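Long-range contacts in hydrolase, alpha/beta hydrolase FOLD family (Staphylococcus aureus, PDB 2XMZ), which acts as 2-succinyl-6-hydroxy-2,4-cyclohexadiene-1-carboxylate synthase (MenH), a lyase of menaquinone biosynthesis built on an alpha/beta hydrolase fold: residues 4-9 with 44-49; 210-215 with 235-240; 128-133 with 193-198. All blocks are in the same frame, centred on the assembly; numbering follows the deposited sequence. Where two conformers were deposited one is given.

Contact 1. Residues 4-9 with 44-49; sequences THYKFY and HVITID
Tyr9 and Val45 face each other as a hydrogen-bonded antiparallel pair, with Tyr9 N 2.7 Å from Val45 O and a second bond running back from Val45 N to Tyr9 O. The Tyr9 side chain then runs past Val45 toward Thr47. Its CB lies 3.6 Å from Val45 O, and that same oxygen sits at the ring edge near CD2. CD2 also reaches Val45 CG1, at 4.1 Å. Further out, CE2 is 3.8 Å from Thr47 OG1. Thr47 chi1 (59°) sets OG1 between its own backbone N and carbonyl carbon, and from there it meets the Tyr9 ring edge in plane. At the tip, Tyr9 OH and Thr47 OG1 share one water, so the two hydroxyls are bridged. This is the edge of the alpha/beta hydrolase sheet: 6-9 is an outermost strand, antiparallel to 44-48. Lys7 and Thr47 form a further hydrogen-bonded pair, and Asp49 N to His5 O extends the ladder just past the strand ends. On the other face lie Tyr6, Phe8, Ile46 and Ile48. With CG anti to the backbone N (chi1 -176°), the Phe8 ring comes over to 44-49, and CD1 meets Ile46 CG1 at 3.4 Å. Its CZ comes 3.7 Å from His44 ND1. Tyr80, outside the two segments, also meets this ring. Tyr6 CB rests on Ile48 CG1 at 3.8 Å, and helix 66-77 packs on Tyr6 and Ile48. A second water donates to Thr4 O and Asp49 OD2. Asp49 OD1 is bonded to Ser29 OG, and OD2 to Glu55 N.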
ATOM      1  N   THR A   4     -14.695   0.693 -12.290  1.00 53.39           N
ATOM      2  CA  THR A   4     -13.380   1.268 -12.705  1.00 49.98           C
ATOM      3  C   THR A   4     -12.220   1.211 -11.683  1.00 46.06           C
ATOM      4  O   THR A   4     -11.038   1.337 -12.051  1.00 44.55           O
ATOM      5  CB  THR A   4     -13.502   2.724 -13.319  1.00 51.60           C
ATOM      6  OG1 THR A   4     -13.955   3.659 -12.326  1.00 51.52           O
ATOM      7  CG2 THR A   4     -14.463   2.747 -14.505  1.00 53.68           C
ATOM      8  N   HIS A   5     -12.560   1.001 -10.414  1.00 42.71           N
ATOM      9  CA  HIS A   5     -11.601   1.142  -9.338  1.00 38.80           C
ATOM     10  C   HIS A   5     -10.730  -0.091  -9.125  1.00 35.54           C
ATOM     11  O   HIS A   5      -9.811  -0.035  -8.354  1.00 33.75           O
ATOM     12  CB  HIS A   5     -12.289   1.571  -8.028  1.00 39.20           C
ATOM     13  CG  HIS A   5     -13.211   0.539  -7.445  1.00 38.93           C
ATOM     14  ND1 HIS A   5     -14.220  -0.062  -8.166  1.00 40.96           N
ATOM     15  CD2 HIS A   5     -13.293   0.035  -6.189  1.00 38.55           C
ATOM     16  CE1 HIS A   5     -14.868  -0.911  -7.387  1.00 41.36           C
ATOM     17  NE2 HIS A   5     -14.333  -0.862  -6.179  1.00 39.83           N
ATOM     18  N   TYR A   6     -11.029  -1.199  -9.805  1.00 34.23           N
ATOM     19  CA  TYR A   6     -10.137  -2.361  -9.752  1.00 31.43           C
ATOM     20  C   TYR A   6      -9.995  -3.030 -11.117  1.00 31.10           C
ATOM     21  O   TYR A   6     -10.910  -2.980 -11.937  1.00 31.72           O
ATOM     22  CB  TYR A   6     -10.568  -3.358  -8.653  1.00 31.22           C
ATOM     23  CG  TYR A   6     -11.653  -4.333  -9.060  1.00 31.57           C
ATOM     24  CD1 TYR A   6     -13.002  -3.975  -9.005  1.00 34.67           C
ATOM     25  CD2 TYR A   6     -11.331  -5.615  -9.487  1.00 33.04           C
ATOM     26  CE1 TYR A   6     -14.000  -4.861  -9.387  1.00 35.61           C
ATOM     27  CE2 TYR A   6     -12.317  -6.516  -9.874  1.00 35.35           C
ATOM     28  CZ  TYR A   6     -13.650  -6.132  -9.812  1.00 37.41           C
ATOM     29  OH  TYR A   6     -14.626  -7.021 -10.189  1.00 39.34           O
ATOM     30  N   LYS A   7      -8.834  -3.641 -11.350  1.00 29.34           N
ATOM     31  CA  LYS A   7      -8.569  -4.371 -12.592  1.00 29.53           C
ATOM     32  C   LYS A   7      -8.159  -5.818 -12.269  1.00 28.34           C
ATOM     33  O   LYS A   7      -7.443  -6.078 -11.298  1.00 26.71           O
ATOM     34  CB  LYS A   7      -7.502  -3.656 -13.432  1.00 30.16           C
ATOM     35  CG  LYS A   7      -7.856  -2.179 -13.804  1.00 33.32           C
ATOM     36  CD  LYS A   7      -6.600  -1.348 -14.063  0.50 33.95           C
ATOM     37  CE  LYS A   7      -6.912   0.135 -14.259  0.50 35.86           C
ATOM     38  NZ  LYS A   7      -7.615   0.397 -15.541  0.50 36.91           N
ATOM     39  N   PHE A   8      -8.654  -6.755 -13.069  1.00 28.19           N
ATOM     40  CA  PHE A   8      -8.355  -8.168 -12.884  1.00 27.93           C
ATOM     41  C   PHE A   8      -7.587  -8.617 -14.104  1.00 28.31           C
ATOM     42  O   PHE A   8      -8.011  -8.381 -15.254  1.00 29.25           O
ATOM     43  CB  PHE A   8      -9.645  -8.994 -12.755  1.00 28.82           C
ATOM     44  CG  PHE A   8      -9.408 -10.444 -12.464  1.00 28.69           C
ATOM     45  CD1 PHE A   8      -9.408 -10.906 -11.154  1.00 27.58           C
ATOM     46  CD2 PHE A   8      -9.174 -11.351 -13.497  1.00 29.62           C
ATOM     47  CE1 PHE A   8      -9.186 -12.246 -10.866  1.00 28.52           C
ATOM     48  CE2 PHE A   8      -8.942 -12.708 -13.217  1.00 29.50           C
ATOM     49  CZ  PHE A   8      -8.953 -13.150 -11.905  1.00 29.15           C
ATOM     50  N   TYR A   9      -6.457  -9.252 -13.841  1.00 27.44           N
ATOM     51  CA  TYR A   9      -5.585  -9.774 -14.872  1.00 29.00           C
ATOM     52  C   TYR A   9      -5.574 -11.286 -14.729  1.00 29.80           C
ATOM     53  O   TYR A   9      -5.047 -11.812 -13.748  1.00 28.78           O
ATOM     54  CB  TYR A   9      -4.173  -9.195 -14.707  1.00 27.69           C
ATOM     55  CG  TYR A   9      -4.131  -7.681 -14.771  1.00 28.81           C
ATOM     56  CD1 TYR A   9      -3.936  -7.021 -15.997  1.00 30.74           C
ATOM     57  CD2 TYR A   9      -4.288  -6.904 -13.616  1.00 27.37           C
ATOM     58  CE1 TYR A   9      -3.892  -5.641 -16.064  1.00 31.47           C
ATOM     59  CE2 TYR A   9      -4.255  -5.500 -13.677  1.00 28.69           C
ATOM     60  CZ  TYR A   9      -4.050  -4.888 -14.907  1.00 30.85           C
ATOM     61  OH  TYR A   9      -3.997  -3.522 -14.995  1.00 32.75           O
ATOM     62  N   HIS A  44      -3.300 -15.124 -10.715  1.00 28.05           N
ATOM     63  CA  HIS A  44      -4.276 -14.089 -11.043  1.00 26.64           C
ATOM     64  C   HIS A  44      -3.857 -12.827 -10.302  1.00 25.05           C
ATOM     65  O   HIS A  44      -3.392 -12.895  -9.165  1.00 23.56           O
ATOM     66  CB  HIS A  44      -5.685 -14.481 -10.613  1.00 26.13           C
ATOM     67  CG  HIS A  44      -6.203 -15.710 -11.292  1.00 27.23           C
ATOM     68  ND1 HIS A  44      -6.457 -15.764 -12.642  1.00 28.07           N
ATOM     69  CD2 HIS A  44      -6.534 -16.926 -10.792  1.00 25.86           C
ATOM     70  CE1 HIS A  44      -6.917 -16.965 -12.951  1.00 29.05           C
ATOM     71  NE2 HIS A  44      -6.976 -17.688 -11.846  1.00 28.65           N
ATOM     72  N   VAL A  45      -4.015 -11.682 -10.951  1.00 24.66           N
ATOM     73  CA  VAL A  45      -3.627 -10.412 -10.315  1.00 23.61           C
ATOM     74  C   VAL A  45      -4.787  -9.440 -10.338  1.00 23.11           C
ATOM     75  O   VAL A  45      -5.434  -9.267 -11.371  1.00 24.47           O
ATOM     76  CB  VAL A  45      -2.371  -9.749 -10.979  1.00 24.01           C
ATOM     77  CG1 VAL A  45      -2.127  -8.341 -10.392  1.00 22.59           C
ATOM     78  CG2 VAL A  45      -1.123 -10.634 -10.834  1.00 22.96           C
ATOM     79  N   ILE A  46      -5.028  -8.807  -9.188  1.00 21.98           N
ATOM     80  CA  ILE A  46      -5.976  -7.721  -9.073  1.00 21.35           C
ATOM     81  C   ILE A  46      -5.235  -6.485  -8.580  1.00 20.76           C
ATOM     82  O   ILE A  46      -4.399  -6.551  -7.683  1.00 20.31           O
ATOM     83  CB  ILE A  46      -7.116  -8.031  -8.070  1.00 21.13           C
ATOM     84  CG1 ILE A  46      -7.960  -9.200  -8.574  1.00 24.79           C
ATOM     85  CG2 ILE A  46      -8.017  -6.796  -7.850  1.00 21.07           C
ATOM     86  CD1 ILE A  46      -8.908  -9.761  -7.516  1.00 26.43           C
ATOM     87  N   THR A  47      -5.543  -5.347  -9.184  1.00 21.27           N
ATOM     88  CA  THR A  47      -5.068  -4.095  -8.644  1.00 20.07           C
ATOM     89  C   THR A  47      -6.308  -3.335  -8.268  1.00 21.04           C
ATOM     90  O   THR A  47      -7.317  -3.424  -8.974  1.00 22.84           O
ATOM     91  CB  THR A  47      -4.232  -3.300  -9.662  1.00 20.71           C
ATOM     92  OG1 THR A  47      -5.010  -3.035 -10.820  1.00 19.91           O
ATOM     93  CG2 THR A  47      -2.943  -4.064 -10.041  1.00 21.42           C
ATOM     94  N   ILE A  48      -6.227  -2.597  -7.162  1.00 23.62           N
ATOM     95  CA  ILE A  48      -7.330  -1.788  -6.673  1.00 23.73           C
ATOM     96  C   ILE A  48      -6.812  -0.367  -6.402  1.00 23.09           C
ATOM     97  O   ILE A  48      -5.800  -0.170  -5.712  1.00 22.93           O
ATOM     98  CB  ILE A  48      -7.934  -2.363  -5.372  1.00 22.98           C
ATOM     99  CG1 ILE A  48      -8.369  -3.824  -5.569  1.00 23.40           C
ATOM    100  CG2 ILE A  48      -9.135  -1.502  -4.904  1.00 24.02           C
ATOM    101  CD1 ILE A  48      -8.746  -4.542  -4.225  1.00 21.05           C
ATOM    102  N   ASP A  49      -7.515   0.593  -6.973  1.00 22.36           N
ATOM    103  CA  ASP A  49      -7.332   1.995  -6.655  1.00 22.01           C
ATOM    104  C   ASP A  49      -8.118   2.336  -5.394  1.00 20.47           C
ATOM    105  O   ASP A  49      -9.321   2.109  -5.335  1.00 21.49           O
ATOM    106  CB  ASP A  49      -7.804   2.864  -7.819  1.00 21.80           C
ATOM    107  CG  ASP A  49      -6.809   2.903  -8.954  1.00 22.54           C
ATOM    108  OD1 ASP A  49      -5.671   2.441  -8.751  1.00 22.86           O
ATOM    109  OD2 ASP A  49      -7.164   3.376 -10.051  1.00 23.49           O
TER
HETATM  110  O   HOH W   1      -8.419   1.071 -11.589  1.00 29.72           O
HETATM  111  O   HOH W   2      -3.708  -2.017 -13.018  1.00 19.49           O

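Contact 2. Residues 210-215 with 235-240; sequences TLILAG and SKCKLI
Leu211 and Leu213 both lean on Lys238 across two parallel strands. The backbone bonds form one unbroken ladder. Thr210 O, Ile212 O and Ala214 O accept from Lys236 N, Lys238 N and Ile240 N, while Ile212 N and Ala214 N donate to Lys236 O and Lys238 O. Most are short, such as Ile212 O to Lys238 N at 2.7 Å. Ala214 N to Lys238 O is stretched to 3.3 Å, with the donor tilted 22° from the carbonyl plane. The same carbonyls also receive CA-H groups, the shortest being Ser235 CA to Thr210 O at 3.1 Å. The two strands belong to a beta-alpha-beta crossover through helix 219-231. Strand 235-240 is the last strand of the alpha/beta hydrolase sheet. Apolar contacts fall on both faces. Leu211 CD1 meets Lys238 CG at 3.9 Å, the two side chains crossing at about a right angle. Leu213 CD2 touches Lys238 CB at 3.8 Å. Helix 252-266 packs on this face. On the other face Ile212 CD1 reaches Ser235 CB at 4.0 Å, and its CG2 branch, anti to the backbone N, approaches Cys237 SG at 4.3 Å. Helix 219-231 packs on Ile212 and Cys237. The polar ends look elsewhere: Ser235 OG bonds Ala229 O and Ile232 O, and Thr210 OG1 bonds Val208 O.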
ATOM      1  N   THR A 210       2.893 -14.035   6.441  1.00 24.91           N
ATOM      2  CA  THR A 210       3.065 -12.601   6.152  1.00 24.73           C
ATOM      3  C   THR A 210       4.505 -12.331   5.731  1.00 25.47           C
ATOM      4  O   THR A 210       5.458 -12.762   6.416  1.00 25.90           O
ATOM      5  CB  THR A 210       2.678 -11.741   7.374  1.00 24.55           C
ATOM      6  OG1 THR A 210       1.297 -11.963   7.682  1.00 25.17           O
ATOM      7  CG2 THR A 210       2.868 -10.240   7.109  1.00 21.28           C
ATOM      8  N   LEU A 211       4.672 -11.672   4.583  1.00 24.12           N
ATOM      9  CA  LEU A 211       5.990 -11.216   4.160  1.00 24.49           C
ATOM     10  C   LEU A 211       6.057  -9.718   4.413  1.00 23.18           C
ATOM     11  O   LEU A 211       5.196  -8.992   3.988  1.00 22.45           O
ATOM     12  CB  LEU A 211       6.225 -11.477   2.670  1.00 25.07           C
ATOM     13  CG  LEU A 211       7.546 -10.965   2.066  1.00 25.06           C
ATOM     14  CD1 LEU A 211       8.795 -11.715   2.641  1.00 25.59           C
ATOM     15  CD2 LEU A 211       7.504 -11.064   0.547  1.00 24.17           C
ATOM     16  N   ILE A 212       7.089  -9.274   5.121  1.00 23.79           N
ATOM     17  CA  ILE A 212       7.298  -7.847   5.374  1.00 22.92           C
ATOM     18  C   ILE A 212       8.573  -7.373   4.686  1.00 23.43           C
ATOM     19  O   ILE A 212       9.639  -7.986   4.834  1.00 24.98           O
ATOM     20  CB  ILE A 212       7.335  -7.550   6.892  1.00 23.26           C
ATOM     21  CG1 ILE A 212       5.998  -7.946   7.537  1.00 23.76           C
ATOM     22  CG2 ILE A 212       7.689  -6.085   7.143  1.00 22.07           C
ATOM     23  CD1 ILE A 212       6.071  -8.293   9.036  1.00 24.06           C
ATOM     24  N   LEU A 213       8.450  -6.297   3.910  1.00 22.55           N
ATOM     25  CA  LEU A 213       9.570  -5.748   3.159  1.00 23.40           C
ATOM     26  C   LEU A 213       9.795  -4.316   3.610  1.00 23.19           C
ATOM     27  O   LEU A 213       8.841  -3.549   3.782  1.00 22.75           O
ATOM     28  CB  LEU A 213       9.295  -5.794   1.653  1.00 23.71           C
ATOM     29  CG  LEU A 213       8.881  -7.145   1.053  1.00 26.30           C
ATOM     30  CD1 LEU A 213       8.515  -7.014  -0.406  1.00 29.01           C
ATOM     31  CD2 LEU A 213       9.968  -8.190   1.217  1.00 27.39           C
ATOM     32  N   ALA A 214      11.057  -3.964   3.811  1.00 23.38           N
ATOM     33  CA  ALA A 214      11.442  -2.578   4.070  1.00 23.64           C
ATOM     34  C   ALA A 214      12.727  -2.302   3.293  1.00 24.43           C
ATOM     35  O   ALA A 214      13.474  -3.222   2.990  1.00 25.56           O
ATOM     36  CB  ALA A 214      11.652  -2.347   5.571  1.00 24.04           C
ATOM     37  N   GLY A 215      12.983  -1.044   2.972  1.00 24.23           N
ATOM     38  CA  GLY A 215      14.181  -0.696   2.237  1.00 24.96           C
ATOM     39  C   GLY A 215      15.251  -0.283   3.213  1.00 25.82           C
ATOM     40  O   GLY A 215      14.982   0.462   4.132  1.00 25.70           O
ATOM     41  N   SER A 235       5.438 -14.528  10.258  1.00 29.30           N
ATOM     42  CA  SER A 235       5.918 -13.424   9.409  1.00 28.66           C
ATOM     43  C   SER A 235       7.369 -13.679   8.994  1.00 29.50           C
ATOM     44  O   SER A 235       8.105 -14.331   9.718  1.00 29.95           O
ATOM     45  CB  SER A 235       5.841 -12.099  10.173  1.00 27.11           C
ATOM     46  OG  SER A 235       6.670 -12.160  11.322  1.00 31.01           O
ATOM     47  N   LYS A 236       7.766 -13.173   7.827  1.00 29.29           N
ATOM     48  CA  LYS A 236       9.176 -13.108   7.436  1.00 31.74           C
ATOM     49  C   LYS A 236       9.441 -11.663   7.110  1.00 31.24           C
ATOM     50  O   LYS A 236       8.663 -11.059   6.360  1.00 30.32           O
ATOM     51  CB  LYS A 236       9.477 -13.916   6.165  1.00 32.87           C
ATOM     52  CG  LYS A 236       8.953 -15.326   6.123  1.00 37.18           C
ATOM     53  CD  LYS A 236       9.946 -16.327   6.649  1.00 40.78           C
ATOM     54  CE  LYS A 236       9.451 -17.748   6.364  1.00 44.42           C
ATOM     55  NZ  LYS A 236       9.545 -18.588   7.580  1.00 45.88           N
ATOM     56  N   CYS A 237      10.519 -11.104   7.651  1.00 31.38           N
ATOM     57  CA  CYS A 237      10.919  -9.730   7.319  1.00 31.64           C
ATOM     58  C   CYS A 237      12.153  -9.740   6.430  1.00 31.92           C
ATOM     59  O   CYS A 237      13.174 -10.321   6.785  1.00 33.33           O
ATOM     60  CB  CYS A 237      11.177  -8.894   8.592  1.00 31.93           C
ATOM     61  SG  CYS A 237      11.686  -7.154   8.302  1.00 36.42           S
ATOM     62  N   LYS A 238      12.059  -9.109   5.264  1.00 31.46           N
ATOM     63  CA  LYS A 238      13.198  -9.013   4.369  1.00 31.78           C
ATOM     64  C   LYS A 238      13.555  -7.572   4.118  1.00 31.43           C
ATOM     65  O   LYS A 238      12.720  -6.768   3.675  1.00 29.15           O
ATOM     66  CB  LYS A 238      12.954  -9.753   3.044  1.00 32.48           C
ATOM     67  CG  LYS A 238      12.643 -11.229   3.254  1.00 34.41           C
ATOM     68  CD  LYS A 238      13.567 -12.139   2.477  1.00 41.82           C
ATOM     69  CE  LYS A 238      13.368 -13.603   2.887  1.00 45.06           C
ATOM     70  NZ  LYS A 238      11.961 -14.061   2.654  1.00 47.84           N
ATOM     71  N   LEU A 239      14.802  -7.267   4.422  1.00 32.07           N
ATOM     72  CA  LEU A 239      15.406  -5.972   4.178  1.00 33.02           C
ATOM     73  C   LEU A 239      15.978  -5.965   2.775  1.00 33.10           C
ATOM     74  O   LEU A 239      16.757  -6.844   2.422  1.00 34.53           O
ATOM     75  CB  LEU A 239      16.542  -5.742   5.171  1.00 34.26           C
ATOM     76  CG  LEU A 239      16.158  -4.955   6.412  1.00 36.06           C
ATOM     77  CD1 LEU A 239      17.188  -5.083   7.542  1.00 36.67           C
ATOM     78  CD2 LEU A 239      16.010  -3.508   5.979  1.00 38.50           C
ATOM     79  N   ILE A 240      15.605  -4.969   1.984  1.00 31.70           N
ATOM     80  CA  ILE A 240      16.071  -4.903   0.614  1.00 32.32           C
ATOM     81  C   ILE A 240      17.206  -3.891   0.514  1.00 32.51           C
ATOM     82  O   ILE A 240      16.995  -2.689   0.723  1.00 32.09           O
ATOM     83  CB  ILE A 240      14.919  -4.603  -0.396  1.00 31.70           C
ATOM     84  CG1 ILE A 240      13.663  -5.458  -0.082  1.00 31.36           C
ATOM     85  CG2 ILE A 240      15.400  -4.795  -1.837  1.00 33.26           C
ATOM     86  CD1 ILE A 240      13.854  -6.972  -0.201  1.00 32.38           C
TER

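Contact 3. Residues 128-133 with 193-198; sequences ERRLVD and TGQMPN
The loop at Thr193 to Gln195 runs close against helix 123-143, with the CA atoms of Gly194 and Arg130 only 4.3 Å apart. Gly194 has no side chain, and this lets the two backbones come so near. Arg130 takes the Gly194 carbonyl. Its NH2 donates to Gly194 O at 3.0 Å, with an N-H...O angle of 157°. The oxygen lies at the edge of the guanidinium, near its plane, while NH2 stands 25° out of the carbonyl plane. The chain bends at chi3 (-63°), which turns NE back from the line of the chain. Gln195 crosses this chain at about a right angle, its OE1 3.2 Å from Arg130 CD. Helix 123-143 and the loop both belong to the largely helical stretch between strands 110-114 and 210-215, where many alpha/beta hydrolases carry a lid or cap. The Arg129 side chain lies close to a probable Ser-His-Asp triad (Ser91, His245 and Asp218) but makes no contact with it. Its CG is 3.6 Å from Gly194 N. Thr193 CB sits 3.6 Å above the centre of its guanidinium, over one face. Three bonds hold Asp133 OD2. One is a salt bridge within the helix, from Arg129 NE at 2.8 Å, coming from above the carboxylate plane. The others come from two waters that link this oxygen to the loop. One water also accepts from Arg129 NH2, and its oxygen is 2.8 Å from Thr193 N. The second accepts from Gly194 N at 2.7 Å. Asp133 OD1 pairs with Arg136 NH1.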
ATOM      1  N   GLU A 128      -0.073  14.666  16.452  1.00 34.70           N
ATOM      2  CA  GLU A 128       0.982  15.373  15.709  1.00 34.39           C
ATOM      3  C   GLU A 128       0.778  15.106  14.211  1.00 32.08           C
ATOM      4  O   GLU A 128       0.824  16.016  13.388  1.00 32.19           O
ATOM      5  CB  GLU A 128       2.377  14.878  16.128  1.00 34.86           C
ATOM      6  CG  GLU A 128       3.016  15.583  17.329  1.00 38.83           C
ATOM      7  CD  GLU A 128       4.208  14.794  17.924  1.00 41.92           C
ATOM      8  OE1 GLU A 128       4.755  13.890  17.228  1.00 42.08           O
ATOM      9  OE2 GLU A 128       4.590  15.080  19.088  1.00 40.94           O
ATOM     10  N   ARG A 129       0.533  13.847  13.890  1.00 29.99           N
ATOM     11  CA  ARG A 129       0.399  13.412  12.528  1.00 28.61           C
ATOM     12  C   ARG A 129      -0.890  13.907  11.884  1.00 27.79           C
ATOM     13  O   ARG A 129      -0.878  14.307  10.723  1.00 27.47           O
ATOM     14  CB  ARG A 129       0.472  11.889  12.451  1.00 27.83           C
ATOM     15  CG  ARG A 129       0.227  11.356  11.092  1.00 26.23           C
ATOM     16  CD  ARG A 129       1.225  11.923  10.072  1.00 27.13           C
ATOM     17  NE  ARG A 129       1.082  11.213   8.813  1.00 28.61           N
ATOM     18  CZ  ARG A 129       1.862  10.201   8.453  1.00 31.44           C
ATOM     19  NH1 ARG A 129       2.847   9.804   9.260  1.00 29.09           N
ATOM     20  NH2 ARG A 129       1.655   9.583   7.297  1.00 32.08           N
ATOM     21  N   ARG A 130      -1.990  13.863  12.638  1.00 27.83           N
ATOM     22  CA  ARG A 130      -3.260  14.420  12.184  1.00 28.14           C
ATOM     23  C   ARG A 130      -3.119  15.871  11.785  1.00 28.64           C
ATOM     24  O   ARG A 130      -3.563  16.250  10.709  1.00 27.80           O
ATOM     25  CB  ARG A 130      -4.349  14.292  13.246  1.00 29.03           C
ATOM     26  CG  ARG A 130      -5.000  12.913  13.252  1.00 29.10           C
ATOM     27  CD  ARG A 130      -6.382  12.947  13.902  1.00 31.22           C
ATOM     28  NE  ARG A 130      -6.367  13.324  15.310  1.00 32.93           N
ATOM     29  CZ  ARG A 130      -6.058  12.511  16.314  1.00 33.13           C
ATOM     30  NH1 ARG A 130      -6.112  12.957  17.566  1.00 34.95           N
ATOM     31  NH2 ARG A 130      -5.698  11.258  16.074  1.00 34.05           N
ATOM     32  N   LEU A 131      -2.510  16.675  12.654  1.00 30.01           N
ATOM     33  CA  LEU A 131      -2.254  18.097  12.355  1.00 32.16           C
ATOM     34  C   LEU A 131      -1.468  18.291  11.052  1.00 31.71           C
ATOM     35  O   LEU A 131      -1.818  19.139  10.231  1.00 31.98           O
ATOM     36  CB  LEU A 131      -1.520  18.783  13.508  1.00 33.53           C
ATOM     37  CG  LEU A 131      -2.247  19.010  14.841  1.00 36.32           C
ATOM     38  CD1 LEU A 131      -1.245  19.184  15.991  1.00 38.20           C
ATOM     39  CD2 LEU A 131      -3.148  20.241  14.793  1.00 40.08           C
ATOM     40  N   VAL A 132      -0.410  17.510  10.869  1.00 30.66           N
ATOM     41  CA  VAL A 132       0.425  17.624   9.686  1.00 30.76           C
ATOM     42  C   VAL A 132      -0.360  17.227   8.434  1.00 29.12           C
ATOM     43  O   VAL A 132      -0.337  17.942   7.442  1.00 29.41           O
ATOM     44  CB  VAL A 132       1.693  16.760   9.804  1.00 30.89           C
ATOM     45  CG1 VAL A 132       2.407  16.675   8.468  1.00 32.19           C
ATOM     46  CG2 VAL A 132       2.625  17.336  10.857  1.00 33.74           C
ATOM     47  N   ASP A 133      -1.059  16.095   8.489  1.00 27.81           N
ATOM     48  CA  ASP A 133      -1.873  15.652   7.351  1.00 27.15           C
ATOM     49  C   ASP A 133      -3.062  16.549   7.081  1.00 27.14           C
ATOM     50  O   ASP A 133      -3.436  16.736   5.918  1.00 27.20           O
ATOM     51  CB  ASP A 133      -2.323  14.216   7.531  1.00 26.09           C
ATOM     52  CG  ASP A 133      -1.192  13.245   7.341  1.00 26.64           C
ATOM     53  OD1 ASP A 133      -0.146  13.639   6.759  1.00 29.94           O
ATOM     54  OD2 ASP A 133      -1.357  12.089   7.747  1.00 28.24           O
ATOM     55  N   THR A 193      -2.677   8.475   8.324  1.00 24.61           N
ATOM     56  CA  THR A 193      -2.124   7.664   9.408  1.00 25.39           C
ATOM     57  C   THR A 193      -2.575   8.159  10.763  1.00 26.65           C
ATOM     58  O   THR A 193      -2.777   7.361  11.682  1.00 27.70           O
ATOM     59  CB  THR A 193      -0.602   7.581   9.312  1.00 25.87           C
ATOM     60  OG1 THR A 193      -0.275   6.993   8.048  1.00 23.85           O
ATOM     61  CG2 THR A 193      -0.025   6.700  10.455  1.00 27.12           C
ATOM     62  N   GLY A 194      -2.779   9.471  10.859  1.00 28.21           N
ATOM     63  CA  GLY A 194      -3.237  10.097  12.085  1.00 29.21           C
ATOM     64  C   GLY A 194      -4.664   9.713  12.427  1.00 29.38           C
ATOM     65  O   GLY A 194      -5.048   9.767  13.586  1.00 30.15           O
ATOM     66  N   GLN A 195      -5.449   9.336  11.420  1.00 28.96           N
ATOM     67  CA  GLN A 195      -6.831   8.885  11.629  1.00 29.60           C
ATOM     68  C   GLN A 195      -6.935   7.396  11.909  1.00 29.50           C
ATOM     69  O   GLN A 195      -7.960   6.930  12.432  1.00 30.72           O
ATOM     70  CB  GLN A 195      -7.719   9.190  10.406  1.00 29.53           C
ATOM     71  CG  GLN A 195      -7.675  10.635   9.924  1.00 31.04           C
ATOM     72  CD  GLN A 195      -8.136  11.633  10.955  1.00 32.56           C
ATOM     73  OE1 GLN A 195      -7.662  12.783  10.976  1.00 35.75           O
ATOM     74  NE2 GLN A 195      -9.044  11.211  11.832  1.00 32.88           N
ATOM     75  N   MET A 196      -5.901   6.647  11.533  1.00 27.92           N
ATOM     76  CA  MET A 196      -5.949   5.197  11.607  1.00 27.77           C
ATOM     77  C   MET A 196      -5.890   4.732  13.052  1.00 28.23           C
ATOM     78  O   MET A 196      -5.107   5.277  13.836  1.00 27.62           O
ATOM     79  CB  MET A 196      -4.751   4.654  10.862  1.00 27.74           C
ATOM     80  CG  MET A 196      -4.690   3.166  10.710  1.00 28.33           C
ATOM     81  SD  MET A 196      -3.105   2.904   9.901  1.00 29.95           S
ATOM     82  CE  MET A 196      -3.030   1.132  10.040  1.00 28.05           C
ATOM     83  N   PRO A 197      -6.708   3.720  13.417  1.00 28.03           N
ATOM     84  CA  PRO A 197      -6.523   3.169  14.752  1.00 28.87           C
ATOM     85  C   PRO A 197      -5.140   2.546  14.886  1.00 28.07           C
ATOM     86  O   PRO A 197      -4.552   2.085  13.895  1.00 26.69           O
ATOM     87  CB  PRO A 197      -7.595   2.074  14.839  1.00 29.40           C
ATOM     88  CG  PRO A 197      -8.581   2.391  13.750  1.00 29.49           C
ATOM     89  CD  PRO A 197      -7.719   2.963  12.658  1.00 28.75           C
ATOM     90  N   ASN A 198      -4.625   2.558  16.103  1.00 28.80           N
ATOM     91  CA  ASN A 198      -3.351   1.922  16.434  1.00 29.11           C
ATOM     92  C   ASN A 198      -3.514   0.400  16.349  1.00 28.51           C
ATOM     93  O   ASN A 198      -4.052  -0.226  17.273  1.00 29.05           O
ATOM     94  CB  ASN A 198      -2.930   2.335  17.854  1.00 29.91           C
ATOM     95  CG  ASN A 198      -1.817   1.471  18.418  1.00 30.24           C
ATOM     96  OD1 ASN A 198      -1.028   0.897  17.676  1.00 29.99           O
ATOM     97  ND2 ASN A 198      -1.743   1.394  19.742  1.00 31.99           N
TER
HETATM   98  O   HOH W   3      -1.204   9.772   6.293  1.00 17.19           O
HETATM   99  O   HOH W   4      -3.293  11.567   9.210  1.00 19.50           O

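Overall arrangement
Contacts 1 and 2 belong to the same sheet and lie at its two edges, with centres 24 Å apart. Each joins an outermost strand to its inner neighbour. Contact 1 is antiparallel and contact 2 parallel, the latter closed by a single helical crossover. In both, the inner strand is buried and the edge strand is partly or fully exposed over most of its length. Contact 3, also partly buried, joins helix 123-143, probably part of the lid, to a loop, 28 Å from contact 1 between centres and beyond the chain's centre. It is smaller, and arginine, carboxylate and water bonds carry it. Contact 2 relies on backbone bonds and aliphatic carbons, whereas contact 1 adds aromatic rings and bridging waters.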